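Local structure of VP2 (Primate bocaparvovirus 1, 7L0Y) at residues F98-M103 and F220-E225. The protein self-assembles from 60 copies into the T=1 icosahedral capsid, about 26 nm across, of a human parvovirus. Sequence-based numbering, arbitrary orientation.
Sequences FRPKAM and FNFDCE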
ATOM      1  N   PHE A  98     -51.778 -21.177 -75.490  1.00 16.17           N
ATOM      2  CA  PHE A  98     -52.375 -20.814 -74.218  1.00 16.17           C
ATOM      3  C   PHE A  98     -52.812 -22.091 -73.531  1.00 16.17           C
ATOM      4  O   PHE A  98     -52.983 -23.125 -74.169  1.00 16.17           O
ATOM      5  CB  PHE A  98     -53.553 -19.855 -74.405  1.00 15.43           C
ATOM      6  CG  PHE A  98     -54.652 -20.403 -75.254  1.00 15.43           C
ATOM      7  CD1 PHE A  98     -55.728 -21.041 -74.686  1.00 15.43           C
ATOM      8  CD2 PHE A  98     -54.599 -20.296 -76.619  1.00 15.43           C
ATOM      9  CE1 PHE A  98     -56.730 -21.538 -75.462  1.00 15.43           C
ATOM     10  CE2 PHE A  98     -55.597 -20.802 -77.397  1.00 15.43           C
ATOM     11  CZ  PHE A  98     -56.663 -21.423 -76.819  1.00 15.43           C
ATOM     12  N   ARG A  99     -52.916 -22.028 -72.213  1.00 15.63           N
ATOM     13  CA  ARG A  99     -53.504 -23.117 -71.453  1.00 15.63           C
ATOM     14  C   ARG A  99     -54.125 -22.545 -70.196  1.00 15.63           C
ATOM     15  O   ARG A  99     -53.681 -21.508 -69.698  1.00 15.63           O
ATOM     16  CB  ARG A  99     -52.462 -24.184 -71.110  1.00 18.36           C
ATOM     17  CG  ARG A  99     -51.304 -23.646 -70.367  1.00 18.36           C
ATOM     18  CD  ARG A  99     -50.388 -24.743 -69.997  1.00 18.36           C
ATOM     19  NE  ARG A  99     -49.239 -24.219 -69.289  1.00 18.36           N
ATOM     20  CZ  ARG A  99     -48.237 -24.966 -68.862  1.00 18.36           C
ATOM     21  NH1 ARG A  99     -48.259 -26.271 -69.067  1.00 18.36           N
ATOM     22  NH2 ARG A  99     -47.221 -24.407 -68.228  1.00 18.36           N
ATOM     23  N   PRO A 100     -55.141 -23.206 -69.648  1.00 16.14           N
ATOM     24  CA  PRO A 100     -55.658 -22.806 -68.339  1.00 16.14           C
ATOM     25  C   PRO A 100     -54.660 -23.166 -67.248  1.00 16.14           C
ATOM     26  O   PRO A 100     -53.995 -24.198 -67.312  1.00 16.14           O
ATOM     27  CB  PRO A 100     -56.952 -23.608 -68.213  1.00 14.76           C
ATOM     28  CG  PRO A 100     -56.729 -24.782 -69.056  1.00 14.76           C
ATOM     29  CD  PRO A 100     -55.883 -24.347 -70.200  1.00 14.76           C
ATOM     30  N   LYS A 101     -54.546 -22.294 -66.255  1.00 17.57           N
ATOM     31  CA  LYS A 101     -53.593 -22.459 -65.168  1.00 17.57           C
ATOM     32  C   LYS A 101     -54.277 -22.658 -63.824  1.00 17.57           C
ATOM     33  O   LYS A 101     -54.111 -23.700 -63.190  1.00 17.57           O
ATOM     34  CB  LYS A 101     -52.662 -21.248 -65.107  1.00 18.37           C
ATOM     35  CG  LYS A 101     -51.583 -21.364 -64.065  1.00 18.37           C
ATOM     36  CD  LYS A 101     -50.752 -20.106 -64.017  1.00 18.37           C
ATOM     37  CE  LYS A 101     -49.754 -20.145 -62.881  1.00 18.37           C
ATOM     38  NZ  LYS A 101     -48.768 -21.239 -63.074  1.00 18.37           N
ATOM     39  N   ALA A 102     -55.027 -21.665 -63.366  1.00 17.05           N
ATOM     40  CA  ALA A 102     -55.762 -21.753 -62.119  1.00 17.05           C
ATOM     41  C   ALA A 102     -57.226 -21.458 -62.391  1.00 17.05           C
ATOM     42  O   ALA A 102     -57.562 -20.700 -63.300  1.00 17.05           O
ATOM     43  CB  ALA A 102     -55.213 -20.784 -61.076  1.00 16.09           C
ATOM     44  N   MET A 103     -58.095 -22.077 -61.605  1.00 18.76           N
ATOM     45  CA  MET A 103     -59.529 -21.887 -61.742  1.00 18.76           C
ATOM     46  C   MET A 103     -60.132 -21.659 -60.368  1.00 18.76           C
ATOM     47  O   MET A 103     -59.716 -22.272 -59.386  1.00 18.76           O
ATOM     48  CB  MET A 103     -60.176 -23.087 -62.414  1.00 22.53           C
ATOM     49  CG  MET A 103     -61.645 -22.927 -62.703  1.00 22.53           C
ATOM     50  SD  MET A 103     -62.258 -24.307 -63.678  1.00 22.53           S
ATOM     51  CE  MET A 103     -63.997 -23.918 -63.787  1.00 22.53           C
ATOM     52  N   PHE A 220     -59.208 -24.784 -58.340  1.00 23.02           N
ATOM     53  CA  PHE A 220     -58.632 -25.884 -59.090  1.00 23.02           C
ATOM     54  C   PHE A 220     -57.370 -25.385 -59.770  1.00 23.02           C
ATOM     55  O   PHE A 220     -57.369 -24.304 -60.355  1.00 23.02           O
ATOM     56  CB  PHE A 220     -59.629 -26.415 -60.122  1.00 23.36           C
ATOM     57  CG  PHE A 220     -59.115 -27.556 -60.930  1.00 23.36           C
ATOM     58  CD1 PHE A 220     -59.176 -28.843 -60.443  1.00 23.36           C
ATOM     59  CD2 PHE A 220     -58.565 -27.343 -62.181  1.00 23.36           C
ATOM     60  CE1 PHE A 220     -58.707 -29.890 -61.184  1.00 23.36           C
ATOM     61  CE2 PHE A 220     -58.089 -28.388 -62.922  1.00 23.36           C
ATOM     62  CZ  PHE A 220     -58.160 -29.661 -62.424  1.00 23.36           C
ATOM     63  N   ASN A 221     -56.307 -26.170 -59.694  1.00 24.36           N
ATOM     64  CA  ASN A 221     -55.057 -25.853 -60.373  1.00 24.36           C
ATOM     65  C   ASN A 221     -54.898 -26.783 -61.561  1.00 24.36           C
ATOM     66  O   ASN A 221     -54.710 -27.989 -61.393  1.00 24.36           O
ATOM     67  CB  ASN A 221     -53.867 -25.964 -59.431  1.00 26.84           C
ATOM     68  CG  ASN A 221     -53.865 -24.891 -58.385  1.00 26.84           C
ATOM     69  OD1 ASN A 221     -53.721 -25.164 -57.198  1.00 26.84           O
ATOM     70  ND2 ASN A 221     -54.015 -23.653 -58.818  1.00 26.84           N
ATOM     71  N   PHE A 222     -54.987 -26.217 -62.757  1.00 25.88           N
ATOM     72  CA  PHE A 222     -54.708 -26.968 -63.969  1.00 25.88           C
ATOM     73  C   PHE A 222     -53.228 -27.289 -64.074  1.00 25.88           C
ATOM     74  O   PHE A 222     -52.372 -26.417 -63.916  1.00 25.88           O
ATOM     75  CB  PHE A 222     -55.119 -26.169 -65.198  1.00 23.11           C
ATOM     76  CG  PHE A 222     -56.584 -25.993 -65.362  1.00 23.11           C
ATOM     77  CD1 PHE A 222     -57.325 -26.911 -66.080  1.00 23.11           C
ATOM     78  CD2 PHE A 222     -57.225 -24.901 -64.820  1.00 23.11           C
ATOM     79  CE1 PHE A 222     -58.670 -26.745 -66.251  1.00 23.11           C
ATOM     80  CE2 PHE A 222     -58.573 -24.732 -64.986  1.00 23.11           C
ATOM     81  CZ  PHE A 222     -59.298 -25.654 -65.697  1.00 23.11           C
ATOM     82  N   ASP A 223     -52.926 -28.549 -64.347  1.00 30.89           N
ATOM     83  CA  ASP A 223     -51.647 -28.927 -64.926  1.00 30.89           C
ATOM     84  C   ASP A 223     -51.963 -29.470 -66.319  1.00 30.89           C
ATOM     85  O   ASP A 223     -52.468 -30.581 -66.470  1.00 30.89           O
ATOM     86  CB  ASP A 223     -50.919 -29.945 -64.055  1.00 37.45           C
ATOM     87  CG  ASP A 223     -49.547 -30.279 -64.585  1.00 37.45           C
ATOM     88  OD1 ASP A 223     -48.686 -29.377 -64.593  1.00 37.45           O
ATOM     89  OD2 ASP A 223     -49.329 -31.440 -64.991  1.00 37.45           O
ATOM     90  N   CYS A 224     -51.651 -28.680 -67.341  1.00 29.18           N
ATOM     91  CA  CYS A 224     -52.252 -28.867 -68.650  1.00 29.18           C
ATOM     92  C   CYS A 224     -51.231 -28.749 -69.766  1.00 29.18           C
ATOM     93  O   CYS A 224     -50.235 -28.032 -69.665  1.00 29.18           O
ATOM     94  CB  CYS A 224     -53.379 -27.859 -68.905  1.00 29.32           C
ATOM     95  SG  CYS A 224     -54.878 -28.176 -67.983  1.00 29.32           S
ATOM     96  N   GLU A 225     -51.511 -29.471 -70.841  1.00 26.74           N
ATOM     97  CA  GLU A 225     -50.769 -29.284 -72.071  1.00 26.74           C
ATOM     98  C   GLU A 225     -51.297 -28.059 -72.799  1.00 26.74           C
ATOM     99  O   GLU A 225     -52.467 -27.693 -72.671  1.00 26.74           O
ATOM    100  CB  GLU A 225     -50.879 -30.521 -72.959  1.00 34.14           C
ATOM    101  CG  GLU A 225     -52.283 -30.814 -73.435  1.00 34.14           C
ATOM    102  CD  GLU A 225     -52.376 -32.108 -74.222  1.00 34.14           C
ATOM    103  OE1 GLU A 225     -51.326 -32.621 -74.669  1.00 34.14           O
ATOM    104  OE2 GLU A 225     -53.503 -32.615 -74.400  1.00 34.14           O
TER
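Pro-100 presents the CB-CG edge of its ring to one face of the Phe-222 ring, an example of side-chain packing taking over where regular strand pairing gives out. Pro-100 CB stands 3.6 Å from the Phe-222 ring centroid, 10° off the normal, a CH-pi contact, while CG reaches over CD1. The opposite face of the same ring receives CE2 of Phe-220, displaced toward the rim, and the Phe-220 ring meets it edge-on, so Phe-222 sits between the pyrrolidine and a second aromatic. Met-103 approaches obliquely from beyond CE2 and CZ: its chain, extended with CG anti to the backbone N (chi1 -175°), carries SD to 3.8 Å from CZ of Phe-222 in a Met-aromatic contact. Pro-422 and Met-418 also touch Phe-222.

The segments belong to the long strands 95-118 and 215-232 of the parvovirus capsid protein, whose core is a jelly-roll beta-barrel. Met-103 and Phe-220 form a hydrogen-bonded antiparallel pair, with Met-103 N 2.7 Å from Phe-220 O and Phe-220 N 2.8 Å from Met-103 O. A weak bond from Phe-222 N to Lys-101 O extends the pairing; the backbones then separate until Phe-98 hydrogen-bonds again to Val-227. On the other edge of strand 95-118, Lys-101 and Ala-102 both face Val-457 in a classic beta bulge.

Where the chains are farther apart, Arg-99 bridges them with its side chain: NH1 donates to Cys-224 O at 2.7 Å, the acceptor lying near the guanidinium plane and the N-H...O angle 149°. NH2 of Arg-99 turns to Glu-459 in a salt bridge, tying strand 446-462 to the same guanidinium.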